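Local coordinates for protein muconate cycloisomerase (Azorhizobium caulinodans, PDB 3MY9) that belongs to the enolase superfamily, joining an N-terminal alpha+beta capping domain to a TIM-like barrel that carries magnesium, at residues Glu9-Phe14 with Tyr74-Ile79; Val164-Thr169 with Gly324-Met329; Thr183-Phe188 with Asp215-Thr220; Val255-Val260 with Met286-Thr291; Gly277-Ala282 with Thr312-Ala317. All coordinates share one frame; numbering follows the deposited sequence.

In the fold
From the N terminus, contact 1 comes first and closes a loop of 59 residues inside the capping domain, joining strand 8-21 to helix 64-79. The chain then enters the barrel, where contact 2 spans 154 residues and enfolds the other three. Nested within it, contact 3 ties helix 174-188 to the turn ahead of strand 222-223. Contacts 4 and 5 follow and cross, because their segments alternate along the chain; both use helix 279-292, which contact 4 joins back to helix 254-263 and contact 5 joins forward to helix 305-316. Contacts 2 and 5 touch where C325 packs on I315. Contact 1 touches none of the others; the nearest, contact 5, has its centre about 22 Å away.

Contact 1. Residues Glu9-Phe14 with Tyr74-Ile79; sequences ERIRIF and YLRPLI
In the alpha+beta capping domain, I11 and I13 of strand 8-21 pack against R76 and I79 of helix 64-79. The strand and helix segments run nearly antiparallel, with an angle of 154° between their directions and 9.4 Å between their axes at closest approach. I11 fills the centre of the contact with both of its branches. Its CG1 lies over one face of the R76 guanidinium, 3.9 Å from NH1, while its CG2 meets CG2 of I79 at 4.0 Å, the two isoleucines lying about at a right angle. This division of labour follows from chi1 of I11 (66°), which sets CG1 between the backbone N and the carbonyl carbon and turns CG2 to the side of the backbone N. A beta-branched residue suits the place, because it can cover a flat cation with one arm and an apolar neighbour with the other.

The strand belongs to the antiparallel sheet of the domain, pairing with strand 35-44, and E9 and R10 together oppose T43 in a classic beta bulge. Beyond the bulge, I11 and I13 lie on the sheet face turned to the helix and R12 on the other, where it forms a salt bridge with E41. R76 is long enough to cross from the helix to the sheet, its chain bending at chi3 (-71°) on the way. NH2 is held by a salt bridge to D72, one turn earlier in the same helix, and I13 CD1 approaches that nitrogen obliquely at 4.1 Å.

Contact 2. Residues Val164-Thr169 with Gly324-Met329; sequences VFKMKT and GCEFYM
K166 and E326 meet through their charged ends in a salt bridge, the one direct link between 164-169 and 324-329. The K166 ammonium donates to E326 OE1, with NZ to OE1 modelled at 2.5 Å, a very short value whose exact length is doubtful. OE2 stands farther off, 3.5 Å from NZ, so the lysine addresses one oxygen of the carboxylate. The two side chains run at about a right angle. Lysine and glutamate suit the gap, since their CA atoms are 9.2 Å apart and both need length to meet. E326 CG sits between its backbone N and carbonyl carbon (chi1 69°), and the chain beyond it is extended toward the lysine.

Both partners have further polar neighbours. K166 NZ also forms salt bridges with D197 and with E223, a ligand of the magnesium ion, and E326 OE1 has a second hydrogen-bond partner in Y297 OH. NZ thus lies among three carboxylates, those of E326, D197 and E223.

Taking 135-142 as the first strand, K166 lies on the second strand of the barrel and E326 on the eighth. K166-M167-K168 fits the KxK pattern of muconate lactonizing enzyme relatives, beside the magnesium site of the enolase-superfamily barrel.

Contact 3. Residues Thr183-Phe188 with Asp215-Thr220; sequences TMRGEF and DAFRPT
R185 grips the backbone carbonyl of F217, linking helix 174-188 to the loop of the TIM-like barrel that leads from helix 207-215 into strand 222-223.

The hydrogen bonds come side-on from two nitrogens to one acceptor. R185 NE donates to F217 O at 2.9 Å (N-H...O angle 151°), and NH2 donates to the same oxygen at 3.1 Å. Both donors lie in the plane of the F217 carbonyl, and the oxygen is close to the guanidinium plane. NH1 is occupied as well, by the backbone carbonyls of G189 and I192 just after the helix; bonds on two edges probably restrict the rotation of the group. Arginine suits a place where carbonyls collect, having several N-H groups in one plane.

Apolar contact supports the grip. The chain of R185 bends at chi2 (-50°), and its CG comes up to the edge of the F217 ring, 4.0 Å from CD1. The ring itself packs on L178 and L181 of the same helix.

An ionic link leads outward: R218, closing the type I turn D215-R218, forms a salt bridge with D213 of the second subunit.

Through water, R185 NH2 reaches farther: it donates to a water at 2.9 Å, which in turn donates to T220 OG1.

Contact 4. Residues Val255-Val260 with Met286-Thr291; sequences VDLMEV and MAIADT
L257 and I288 form the buried heart of the contact and cover most of its surface. L257 CD2 nestles between two residues of the other helix, 3.7 Å from I288 CB and 3.9 Å from A289 CB. With chi1 at 178°, the leucine sends its branched tip across to the facing helix, where it and I288 lie alongside, pointing opposite ways. The small methyl of A289 suits its place because it lets the leucine tip come close to the helix backbone: CD2 lies 3.8 Å from A289 N.

Helices 254-263 and 279-292 lie side by side on the outside of the TIM-like barrel, with strand 268-270 and the short helix 273-276 between them in the chain. Their segments run almost parallel, 13° apart in direction with 10.0 Å between axes, as expected of helices in repeated beta-alpha units.

Toward the outside, burial lessens although the touch stays close. M258 is partly exposed, and its flexible chain folds at chi2 and chi3 to lay SD against I288 CG2 at 3.6 Å. Here a neighbouring subunit takes over: M258 packs on T291 of the third subunit, and I288 on its own counterpart there. Outside the contact, helix 254-263 also carries D256, in a salt bridge to R228, and E259, which pairs with R262 and R263 of its own chain and with R263 of the fourth subunit.

Contact 5. Residues Gly277-Ala282 with Thr312-Ala317; sequences GGLMKA and TQLIAA
L314 of helix 305-316 reaches into the first turn of helix 279-292, meeting L279 and A282. Followed outward, its CB is the first atom to touch, 3.7 Å from CD2 of L279, a side chain that comes from the facing helix and runs antiparallel beside it. A chi1 of 169° swings CG away from the backbone N and carries both methyls on toward the other helix. CD1 then comes to rest against the backbone, 3.4 Å from the carbonyl oxygen of L279, with A282 CB somewhat farther at 4.1 Å. CD2, the other tip, packs on A282 CB at 3.7 Å.

The residue types match this closeness. The CA atoms of L279 and L314 are 6.2 Å apart, and alanine at 282, one turn after L279, presents a methyl small enough for the forked leucine tip to settle on. I273 of the preceding short helix adds a further apolar surface to both leucines.

The start of helix 279-292 is prepared by two glycines with positive phi, at backbone angles where a CB would press against the carbonyl O of the residue before. G277 is the first residue to leave the preceding helix, and G278 takes the N-cap position, its carbonyl accepting from A282 N at 3.0 Å. E109 of helix 102-120 receives the N-H groups of L279 and M280 with its two carboxylate oxygens.

Apart from the L279 carbonyl oxygen, which CD1 meets, the touching groups are all hydrocarbon and buried, so exclusion of water and fit of shape, rather than directed bonds, probably hold these two barrel helices together here.

Contact 1. Residues Glu9-Phe14 with Tyr74-Ile79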
# COMPACT_ATOMS: atom_id res chain seq x y z
N GLU A 9 21.18 -47.59 -15.44
CA GLU A 9 20.94 -49.02 -15.66
C GLU A 9 20.43 -49.74 -14.41
O GLU A 9 19.59 -50.64 -14.52
CB GLU A 9 22.20 -49.70 -16.18
CG GLU A 9 21.95 -51.05 -16.85
CD GLU A 9 23.22 -51.67 -17.40
OE1 GLU A 9 24.31 -51.30 -16.90
OE2 GLU A 9 23.14 -52.50 -18.33
N ARG A 10 20.93 -49.38 -13.23
CA ARG A 10 20.40 -49.93 -11.97
C ARG A 10 20.72 -49.07 -10.78
O ARG A 10 21.65 -48.26 -10.81
CB ARG A 10 20.95 -51.33 -11.71
CG ARG A 10 22.46 -51.40 -11.55
CD ARG A 10 22.90 -52.81 -11.16
NE ARG A 10 24.35 -52.97 -11.21
CZ ARG A 10 25.08 -53.13 -12.32
NH1 ARG A 10 24.50 -53.15 -13.52
NH2 ARG A 10 26.40 -53.28 -12.23
N ILE A 11 19.95 -49.25 -9.71
CA ILE A 11 20.26 -48.64 -8.44
C ILE A 11 20.30 -49.67 -7.32
O ILE A 11 19.78 -50.79 -7.46
CB ILE A 11 19.26 -47.51 -8.07
CG1 ILE A 11 17.85 -48.06 -7.82
CG2 ILE A 11 19.23 -46.44 -9.17
CD1 ILE A 11 16.85 -47.00 -7.42
N ARG A 12 20.99 -49.30 -6.25
CA ARG A 12 20.92 -49.97 -4.96
C ARG A 12 20.64 -48.90 -3.92
O ARG A 12 21.31 -47.87 -3.88
CB ARG A 12 22.24 -50.66 -4.62
CG ARG A 12 22.79 -51.61 -5.66
CD ARG A 12 23.70 -52.63 -5.00
NE ARG A 12 24.69 -53.20 -5.91
CZ ARG A 12 26.01 -52.94 -5.89
NH1 ARG A 12 26.55 -52.11 -5.00
NH2 ARG A 12 26.80 -53.55 -6.77
N ILE A 13 19.63 -49.14 -3.08
CA ILE A 13 19.32 -48.25 -1.98
C ILE A 13 19.76 -48.95 -0.70
O ILE A 13 19.41 -50.12 -0.48
CB ILE A 13 17.82 -47.93 -1.92
CG1 ILE A 13 17.34 -47.35 -3.26
CG2 ILE A 13 17.52 -46.95 -0.78
CD1 ILE A 13 15.85 -47.46 -3.47
N PHE A 14 20.53 -48.25 0.13
CA PHE A 14 21.05 -48.82 1.38
C PHE A 14 20.54 -48.02 2.57
O PHE A 14 20.68 -46.79 2.60
CB PHE A 14 22.57 -48.78 1.40
CG PHE A 14 23.22 -49.61 0.34
CD1 PHE A 14 23.60 -50.92 0.61
CD2 PHE A 14 23.47 -49.09 -0.91
CE1 PHE A 14 24.22 -51.68 -0.35
CE2 PHE A 14 24.09 -49.86 -1.89
CZ PHE A 14 24.47 -51.16 -1.60
N TYR A 74 8.42 -45.21 -5.25
CA TYR A 74 7.89 -44.09 -6.02
C TYR A 74 8.85 -43.64 -7.15
O TYR A 74 8.44 -43.55 -8.31
CB TYR A 74 7.54 -42.92 -5.11
N LEU A 75 10.12 -43.39 -6.80
CA LEU A 75 11.08 -42.79 -7.74
C LEU A 75 11.83 -43.81 -8.64
O LEU A 75 12.28 -43.45 -9.73
CB LEU A 75 12.07 -41.91 -6.98
CG LEU A 75 11.49 -40.73 -6.18
CD1 LEU A 75 12.56 -39.94 -5.44
CD2 LEU A 75 10.70 -39.79 -7.09
N ARG A 76 11.93 -45.06 -8.21
CA ARG A 76 12.68 -46.09 -8.96
C ARG A 76 12.37 -46.20 -10.48
O ARG A 76 13.30 -46.28 -11.29
CB ARG A 76 12.52 -47.47 -8.30
CG ARG A 76 13.23 -48.62 -9.01
CD ARG A 76 12.82 -49.96 -8.44
NE ARG A 76 13.35 -50.18 -7.09
CZ ARG A 76 14.54 -50.70 -6.82
NH1 ARG A 76 15.38 -51.06 -7.79
NH2 ARG A 76 14.90 -50.86 -5.55
N PRO A 77 11.07 -46.21 -10.86
CA PRO A 77 10.72 -46.28 -12.29
C PRO A 77 10.98 -45.00 -13.09
O PRO A 77 10.95 -45.02 -14.32
CB PRO A 77 9.21 -46.59 -12.28
CG PRO A 77 8.82 -46.78 -10.84
CD PRO A 77 9.87 -46.17 -10.01
N LEU A 78 11.21 -43.89 -12.39
CA LEU A 78 11.62 -42.64 -13.03
C LEU A 78 13.14 -42.65 -13.26
O LEU A 78 13.59 -42.26 -14.35
CB LEU A 78 11.20 -41.43 -12.18
CG LEU A 78 9.71 -41.37 -11.81
CD1 LEU A 78 9.35 -40.05 -11.15
CD2 LEU A 78 8.81 -41.61 -13.04
N ILE A 79 13.91 -43.10 -12.26
CA ILE A 79 15.39 -43.16 -12.37
C ILE A 79 15.81 -44.11 -13.49
O ILE A 79 16.65 -43.78 -14.32
CB ILE A 79 16.12 -43.68 -11.07
CG1 ILE A 79 15.53 -43.13 -9.78
CG2 ILE A 79 17.60 -43.31 -11.12
CD1 ILE A 79 15.31 -41.66 -9.79

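Contact 2. Residues Val164-Thr169 with Gly324-Met329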
# COMPACT_ATOMS: atom_id res chain seq x y z
N VAL A 164 35.00 -17.32 12.22
CA VAL A 164 33.56 -17.37 12.31
C VAL A 164 33.06 -18.14 13.52
O VAL A 164 33.33 -19.33 13.64
CB VAL A 164 32.94 -18.00 11.07
CG1 VAL A 164 31.38 -17.99 11.19
CG2 VAL A 164 33.38 -17.26 9.82
N PHE A 165 32.30 -17.46 14.38
CA PHE A 165 31.71 -18.05 15.56
C PHE A 165 30.22 -17.77 15.63
O PHE A 165 29.78 -16.66 15.33
CB PHE A 165 32.40 -17.49 16.79
CG PHE A 165 33.83 -17.90 16.89
CD1 PHE A 165 34.19 -19.05 17.58
CD2 PHE A 165 34.81 -17.18 16.21
CE1 PHE A 165 35.52 -19.47 17.62
CE2 PHE A 165 36.15 -17.59 16.24
CZ PHE A 165 36.50 -18.74 16.95
N LYS A 166 29.44 -18.78 16.00
CA LYS A 166 28.01 -18.55 16.22
C LYS A 166 27.59 -18.85 17.66
O LYS A 166 27.70 -19.97 18.10
CB LYS A 166 27.18 -19.38 15.27
CG LYS A 166 25.73 -18.91 15.25
CD LYS A 166 24.83 -20.04 14.75
CE LYS A 166 24.39 -19.85 13.37
NZ LYS A 166 23.60 -21.10 13.05
N MET A 167 27.09 -17.84 18.38
CA MET A 167 26.72 -18.02 19.79
C MET A 167 25.23 -18.37 19.81
O MET A 167 24.42 -17.67 19.23
CB MET A 167 27.00 -16.73 20.62
CG MET A 167 26.96 -16.88 22.19
SD MET A 167 26.87 -15.25 23.03
CE MET A 167 26.31 -15.77 24.65
N LYS A 168 24.91 -19.48 20.47
CA LYS A 168 23.55 -19.79 20.81
C LYS A 168 23.08 -18.82 21.91
O LYS A 168 23.72 -18.65 22.94
CB LYS A 168 23.47 -21.23 21.27
CG LYS A 168 22.10 -21.84 21.31
CD LYS A 168 22.25 -23.36 21.57
CE LYS A 168 21.08 -23.96 22.34
NZ LYS A 168 21.50 -25.00 23.36
N THR A 169 21.96 -18.15 21.67
CA THR A 169 21.49 -17.14 22.60
C THR A 169 20.05 -17.44 22.96
O THR A 169 19.40 -18.24 22.30
CB THR A 169 21.55 -15.73 21.95
OG1 THR A 169 20.99 -15.80 20.65
CG2 THR A 169 22.97 -15.20 21.83
N GLY A 324 29.51 -18.53 4.68
CA GLY A 324 30.15 -19.75 5.21
C GLY A 324 29.10 -20.83 5.47
O GLY A 324 28.00 -20.80 4.87
N CYS A 325 29.42 -21.78 6.35
CA CYS A 325 28.52 -22.89 6.66
C CYS A 325 28.80 -23.41 8.05
O CYS A 325 29.71 -22.92 8.72
CB CYS A 325 28.68 -24.01 5.62
SG CYS A 325 30.30 -24.85 5.70
N GLU A 326 28.00 -24.37 8.50
CA GLU A 326 28.25 -25.05 9.78
C GLU A 326 27.80 -26.50 9.71
O GLU A 326 27.02 -26.86 8.83
CB GLU A 326 27.53 -24.38 10.94
CG GLU A 326 26.02 -24.54 10.90
CD GLU A 326 25.34 -23.71 11.97
OE1 GLU A 326 25.19 -22.51 11.74
OE2 GLU A 326 25.00 -24.27 13.04
N PHE A 327 28.24 -27.31 10.67
CA PHE A 327 27.85 -28.73 10.71
C PHE A 327 26.59 -28.99 11.56
O PHE A 327 26.40 -28.37 12.61
CB PHE A 327 29.00 -29.59 11.23
CG PHE A 327 30.18 -29.65 10.30
CD1 PHE A 327 30.01 -29.71 8.92
CD2 PHE A 327 31.47 -29.70 10.81
CE1 PHE A 327 31.10 -29.79 8.07
CE2 PHE A 327 32.58 -29.79 9.97
CZ PHE A 327 32.40 -29.84 8.60
N TYR A 328 25.77 -29.95 11.09
CA TYR A 328 24.42 -30.27 11.64
C TYR A 328 24.29 -30.12 13.16
O TYR A 328 23.38 -29.44 13.67
CB TYR A 328 24.00 -31.69 11.22
CG TYR A 328 22.52 -31.99 11.40
CD1 TYR A 328 22.09 -33.12 12.10
CD2 TYR A 328 21.54 -31.15 10.86
CE1 TYR A 328 20.73 -33.41 12.26
CE2 TYR A 328 20.18 -31.42 11.01
CZ TYR A 328 19.77 -32.55 11.72
OH TYR A 328 18.42 -32.81 11.87
N MET A 329 25.19 -30.76 13.88
CA MET A 329 25.29 -30.54 15.31
C MET A 329 26.67 -30.98 15.71
O MET A 329 26.91 -32.17 15.87
CB MET A 329 24.21 -31.33 16.07

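Contact 3. Residues Thr183-Phe188 with Asp215-Thr220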
# COMPACT_ATOMS: atom_id res chain seq x y z
N THR A 183 32.49 -9.67 27.18
CA THR A 183 33.81 -10.28 27.34
C THR A 183 34.40 -10.65 25.98
O THR A 183 35.57 -10.42 25.73
CB THR A 183 33.77 -11.55 28.22
OG1 THR A 183 33.15 -11.26 29.48
CG2 THR A 183 35.17 -12.13 28.43
N MET A 184 33.57 -11.20 25.09
CA MET A 184 34.02 -11.57 23.74
C MET A 184 34.46 -10.37 22.90
O MET A 184 35.49 -10.43 22.24
CB MET A 184 32.93 -12.33 22.98
CG MET A 184 32.90 -13.85 23.23
SD MET A 184 31.45 -14.58 22.43
CE MET A 184 31.40 -16.22 23.05
N ARG A 185 33.68 -9.30 22.90
CA ARG A 185 34.07 -8.10 22.15
C ARG A 185 35.28 -7.41 22.81
O ARG A 185 36.13 -6.88 22.10
CB ARG A 185 32.90 -7.11 21.96
CG ARG A 185 31.85 -7.53 20.90
CD ARG A 185 32.47 -7.93 19.57
NE ARG A 185 31.48 -8.00 18.51
CZ ARG A 185 31.67 -8.55 17.30
NH1 ARG A 185 32.85 -9.08 16.96
NH2 ARG A 185 30.68 -8.53 16.42
N GLY A 186 35.39 -7.46 24.13
CA GLY A 186 36.54 -6.89 24.85
C GLY A 186 37.90 -7.50 24.49
O GLY A 186 38.91 -6.79 24.39
N GLU A 187 37.95 -8.81 24.29
CA GLU A 187 39.21 -9.45 23.92
C GLU A 187 39.49 -9.45 22.42
O GLU A 187 40.64 -9.24 21.98
CB GLU A 187 39.21 -10.90 24.38
CG GLU A 187 40.54 -11.62 24.02
CD GLU A 187 40.93 -12.65 25.03
OE1 GLU A 187 42.03 -13.26 24.88
OE2 GLU A 187 40.14 -12.83 26.00
N PHE A 188 38.46 -9.75 21.64
CA PHE A 188 38.61 -10.04 20.23
C PHE A 188 38.23 -8.90 19.30
O PHE A 188 38.68 -8.86 18.17
CB PHE A 188 37.79 -11.28 19.89
CG PHE A 188 38.26 -12.54 20.60
CD1 PHE A 188 39.46 -13.14 20.24
CD2 PHE A 188 37.48 -13.14 21.58
CE1 PHE A 188 39.88 -14.30 20.89
CE2 PHE A 188 37.88 -14.29 22.20
CZ PHE A 188 39.08 -14.87 21.88
N ASP A 215 22.09 -6.32 19.50
CA ASP A 215 22.45 -5.49 18.35
C ASP A 215 23.58 -4.48 18.64
O ASP A 215 24.31 -4.12 17.72
CB ASP A 215 21.20 -4.79 17.75
CG ASP A 215 21.56 -3.67 16.75
OD1 ASP A 215 21.74 -3.96 15.52
OD2 ASP A 215 21.65 -2.50 17.19
N ALA A 216 23.78 -4.09 19.90
CA ALA A 216 24.85 -3.12 20.26
C ALA A 216 26.24 -3.72 20.12
O ALA A 216 27.24 -2.98 20.01
CB ALA A 216 24.67 -2.56 21.70
N PHE A 217 26.33 -5.05 20.09
CA PHE A 217 27.60 -5.73 19.91
C PHE A 217 27.92 -5.99 18.44
O PHE A 217 28.94 -6.63 18.11
CB PHE A 217 27.56 -7.02 20.71
CG PHE A 217 27.46 -6.78 22.19
CD1 PHE A 217 28.60 -6.54 22.93
CD2 PHE A 217 26.24 -6.71 22.81
CE1 PHE A 217 28.51 -6.26 24.30
CE2 PHE A 217 26.13 -6.45 24.17
CZ PHE A 217 27.28 -6.22 24.91
N ARG A 218 27.02 -5.53 17.56
CA ARG A 218 27.23 -5.58 16.11
C ARG A 218 27.50 -6.96 15.58
O ARG A 218 28.43 -7.16 14.83
CB ARG A 218 28.38 -4.65 15.68
CG ARG A 218 28.16 -3.23 16.14
CD ARG A 218 29.14 -2.24 15.52
NE ARG A 218 28.78 -0.88 15.92
CZ ARG A 218 29.01 0.22 15.20
NH1 ARG A 218 29.61 0.17 14.02
NH2 ARG A 218 28.62 1.40 15.67
N PRO A 219 26.68 -7.94 15.95
CA PRO A 219 26.94 -9.25 15.36
C PRO A 219 26.79 -9.19 13.83
O PRO A 219 26.10 -8.33 13.31
CB PRO A 219 25.86 -10.12 15.97
CG PRO A 219 24.80 -9.20 16.39
CD PRO A 219 25.47 -7.94 16.78
N THR A 220 27.46 -10.09 13.11
CA THR A 220 27.34 -10.14 11.65
C THR A 220 25.92 -10.43 11.24
O THR A 220 25.45 -9.85 10.29
CB THR A 220 28.34 -11.16 11.07
OG1 THR A 220 29.64 -10.68 11.38
CG2 THR A 220 28.19 -11.33 9.53
O HOH W 1 31.00 -9.67 13.82

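Contact 4. Residues Val255-Val260 with Met286-Thr291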
# COMPACT_ATOMS: atom_id res chain seq x y z
N VAL A 255 9.76 -19.99 -3.35
CA VAL A 255 8.51 -19.34 -3.01
C VAL A 255 8.58 -18.52 -1.70
O VAL A 255 8.11 -17.38 -1.65
CB VAL A 255 7.35 -20.35 -2.90
CG1 VAL A 255 6.09 -19.62 -2.47
CG2 VAL A 255 7.13 -21.08 -4.23
N ASP A 256 9.15 -19.11 -0.64
CA ASP A 256 9.29 -18.40 0.61
C ASP A 256 10.16 -17.15 0.36
O ASP A 256 9.89 -16.08 0.89
CB ASP A 256 9.97 -19.25 1.72
CG ASP A 256 9.14 -20.46 2.15
OD1 ASP A 256 7.92 -20.51 1.92
OD2 ASP A 256 9.72 -21.38 2.77
N LEU A 257 11.22 -17.31 -0.42
CA LEU A 257 12.16 -16.24 -0.60
C LEU A 257 11.48 -15.06 -1.28
O LEU A 257 11.64 -13.95 -0.82
CB LEU A 257 13.39 -16.70 -1.39
CG LEU A 257 14.44 -15.61 -1.69
CD1 LEU A 257 14.99 -14.98 -0.41
CD2 LEU A 257 15.55 -16.21 -2.53
N MET A 258 10.68 -15.29 -2.31
CA MET A 258 9.94 -14.18 -2.94
C MET A 258 9.06 -13.42 -1.95
O MET A 258 8.94 -12.19 -2.04
CB MET A 258 9.12 -14.61 -4.17
CG MET A 258 10.01 -14.91 -5.41
SD MET A 258 10.98 -13.57 -6.21
CE MET A 258 11.06 -12.25 -5.05
N GLU A 259 8.47 -14.13 -1.00
CA GLU A 259 7.66 -13.46 0.03
C GLU A 259 8.53 -12.73 1.06
O GLU A 259 8.18 -11.65 1.52
CB GLU A 259 6.74 -14.46 0.71
CG GLU A 259 5.68 -13.80 1.57
CD GLU A 259 4.68 -12.94 0.77
OE1 GLU A 259 4.39 -13.23 -0.41
OE2 GLU A 259 4.19 -11.97 1.36
N VAL A 260 9.67 -13.32 1.42
CA VAL A 260 10.60 -12.67 2.30
C VAL A 260 11.07 -11.34 1.66
O VAL A 260 11.13 -10.32 2.33
CB VAL A 260 11.78 -13.61 2.65
CG1 VAL A 260 12.96 -12.88 3.27
CG2 VAL A 260 11.29 -14.77 3.57
N MET A 286 19.29 -18.86 -5.04
CA MET A 286 20.32 -17.81 -4.92
C MET A 286 20.33 -16.76 -6.08
O MET A 286 20.75 -15.64 -5.87
CB MET A 286 21.67 -18.44 -4.66
CG MET A 286 21.76 -19.03 -3.23
SD MET A 286 21.34 -17.89 -1.89
CE MET A 286 22.57 -16.68 -2.17
N ALA A 287 19.78 -17.07 -7.25
CA ALA A 287 19.65 -16.02 -8.28
C ALA A 287 18.66 -14.94 -7.84
O ALA A 287 18.88 -13.76 -8.09
CB ALA A 287 19.17 -16.62 -9.59
N ILE A 288 17.58 -15.36 -7.19
CA ILE A 288 16.62 -14.44 -6.64
C ILE A 288 17.27 -13.59 -5.54
O ILE A 288 17.13 -12.37 -5.53
CB ILE A 288 15.40 -15.14 -6.05
CG1 ILE A 288 14.63 -15.89 -7.13
CG2 ILE A 288 14.48 -14.12 -5.38
CD1 ILE A 288 13.71 -16.91 -6.58
N ALA A 289 17.99 -14.26 -4.63
CA ALA A 289 18.57 -13.63 -3.48
C ALA A 289 19.66 -12.63 -3.88
O ALA A 289 19.72 -11.56 -3.30
CB ALA A 289 19.11 -14.71 -2.49
N ASP A 290 20.51 -12.98 -4.85
CA ASP A 290 21.54 -12.07 -5.39
C ASP A 290 20.92 -10.80 -5.98
O ASP A 290 21.36 -9.69 -5.70
CB ASP A 290 22.41 -12.75 -6.49
CG ASP A 290 23.34 -13.82 -5.94
OD1 ASP A 290 23.44 -13.96 -4.69
OD2 ASP A 290 23.97 -14.55 -6.76
N THR A 291 19.89 -10.97 -6.80
CA THR A 291 19.18 -9.82 -7.35
C THR A 291 18.61 -8.95 -6.23
O THR A 291 18.69 -7.73 -6.28
CB THR A 291 18.08 -10.27 -8.33
OG1 THR A 291 18.64 -11.15 -9.30
CG2 THR A 291 17.48 -9.06 -9.06

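Contact 5. Residues Gly277-Ala282 with Thr312-Ala317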
# COMPACT_ATOMS: atom_id res chain seq x y z
N GLY A 277 15.18 -28.46 -2.20
CA GLY A 277 14.94 -29.51 -3.20
C GLY A 277 16.10 -29.81 -4.14
O GLY A 277 15.89 -30.23 -5.28
N GLY A 278 17.33 -29.57 -3.67
CA GLY A 278 18.53 -29.96 -4.41
C GLY A 278 19.46 -28.84 -4.83
O GLY A 278 19.27 -27.68 -4.46
N LEU A 279 20.45 -29.22 -5.62
CA LEU A 279 21.57 -28.36 -5.98
C LEU A 279 21.18 -27.31 -7.01
O LEU A 279 21.50 -26.14 -6.83
CB LEU A 279 22.72 -29.21 -6.53
CG LEU A 279 23.32 -30.28 -5.60
CD1 LEU A 279 24.29 -31.18 -6.34
CD2 LEU A 279 23.99 -29.65 -4.49
N MET A 280 20.50 -27.71 -8.08
CA MET A 280 20.03 -26.74 -9.09
C MET A 280 18.97 -25.79 -8.48
O MET A 280 18.99 -24.60 -8.74
CB MET A 280 19.51 -27.42 -10.36
CG MET A 280 20.65 -28.09 -11.23
SD MET A 280 20.19 -28.80 -12.87
CE MET A 280 21.78 -29.64 -13.05
N LYS A 281 18.05 -26.33 -7.68
CA LYS A 281 17.05 -25.50 -7.00
C LYS A 281 17.72 -24.51 -6.04
O LYS A 281 17.29 -23.37 -5.94
CB LYS A 281 16.06 -26.35 -6.20
CG LYS A 281 15.21 -27.33 -7.02
CD LYS A 281 14.20 -26.63 -7.88
CE LYS A 281 13.16 -27.61 -8.42
NZ LYS A 281 11.99 -26.87 -8.96
N ALA A 282 18.79 -24.91 -5.36
CA ALA A 282 19.51 -23.97 -4.49
C ALA A 282 20.15 -22.82 -5.28
O ALA A 282 20.18 -21.67 -4.81
CB ALA A 282 20.56 -24.69 -3.65
N THR A 312 29.22 -28.94 -0.31
CA THR A 312 30.47 -28.22 -0.51
C THR A 312 30.68 -27.81 -1.97
O THR A 312 31.13 -26.71 -2.26
CB THR A 312 31.64 -29.10 -0.02
OG1 THR A 312 31.50 -29.30 1.40
CG2 THR A 312 32.94 -28.44 -0.29
N GLN A 313 30.35 -28.71 -2.90
CA GLN A 313 30.38 -28.40 -4.35
C GLN A 313 29.41 -27.29 -4.72
O GLN A 313 29.74 -26.35 -5.47
CB GLN A 313 30.02 -29.65 -5.17
CG GLN A 313 30.97 -30.83 -5.00
CD GLN A 313 32.26 -30.67 -5.75
OE1 GLN A 313 32.37 -29.88 -6.68
NE2 GLN A 313 33.27 -31.46 -5.36
N LEU A 314 28.18 -27.40 -4.22
CA LEU A 314 27.20 -26.34 -4.42
C LEU A 314 27.75 -24.99 -3.98
O LEU A 314 27.72 -24.02 -4.73
CB LEU A 314 25.89 -26.63 -3.68
CG LEU A 314 24.98 -25.38 -3.69
CD1 LEU A 314 24.31 -25.29 -5.07
CD2 LEU A 314 24.00 -25.39 -2.55
N ILE A 315 28.24 -24.92 -2.75
CA ILE A 315 28.66 -23.65 -2.21
C ILE A 315 29.89 -23.16 -2.97
O ILE A 315 30.00 -21.98 -3.26
CB ILE A 315 28.93 -23.71 -0.71
CG1 ILE A 315 27.61 -23.99 0.05
CG2 ILE A 315 29.56 -22.41 -0.21
CD1 ILE A 315 27.84 -24.32 1.56
N ALA A 316 30.76 -24.08 -3.36
CA ALA A 316 31.94 -23.75 -4.15
C ALA A 316 31.57 -23.01 -5.46
O ALA A 316 32.34 -22.16 -5.93
CB ALA A 316 32.71 -25.03 -4.46
N ALA A 317 30.42 -23.36 -6.02
CA ALA A 317 29.96 -22.87 -7.33
C ALA A 317 28.89 -21.78 -7.24
O ALA A 317 28.31 -21.40 -8.27
CB ALA A 317 29.40 -24.05 -8.14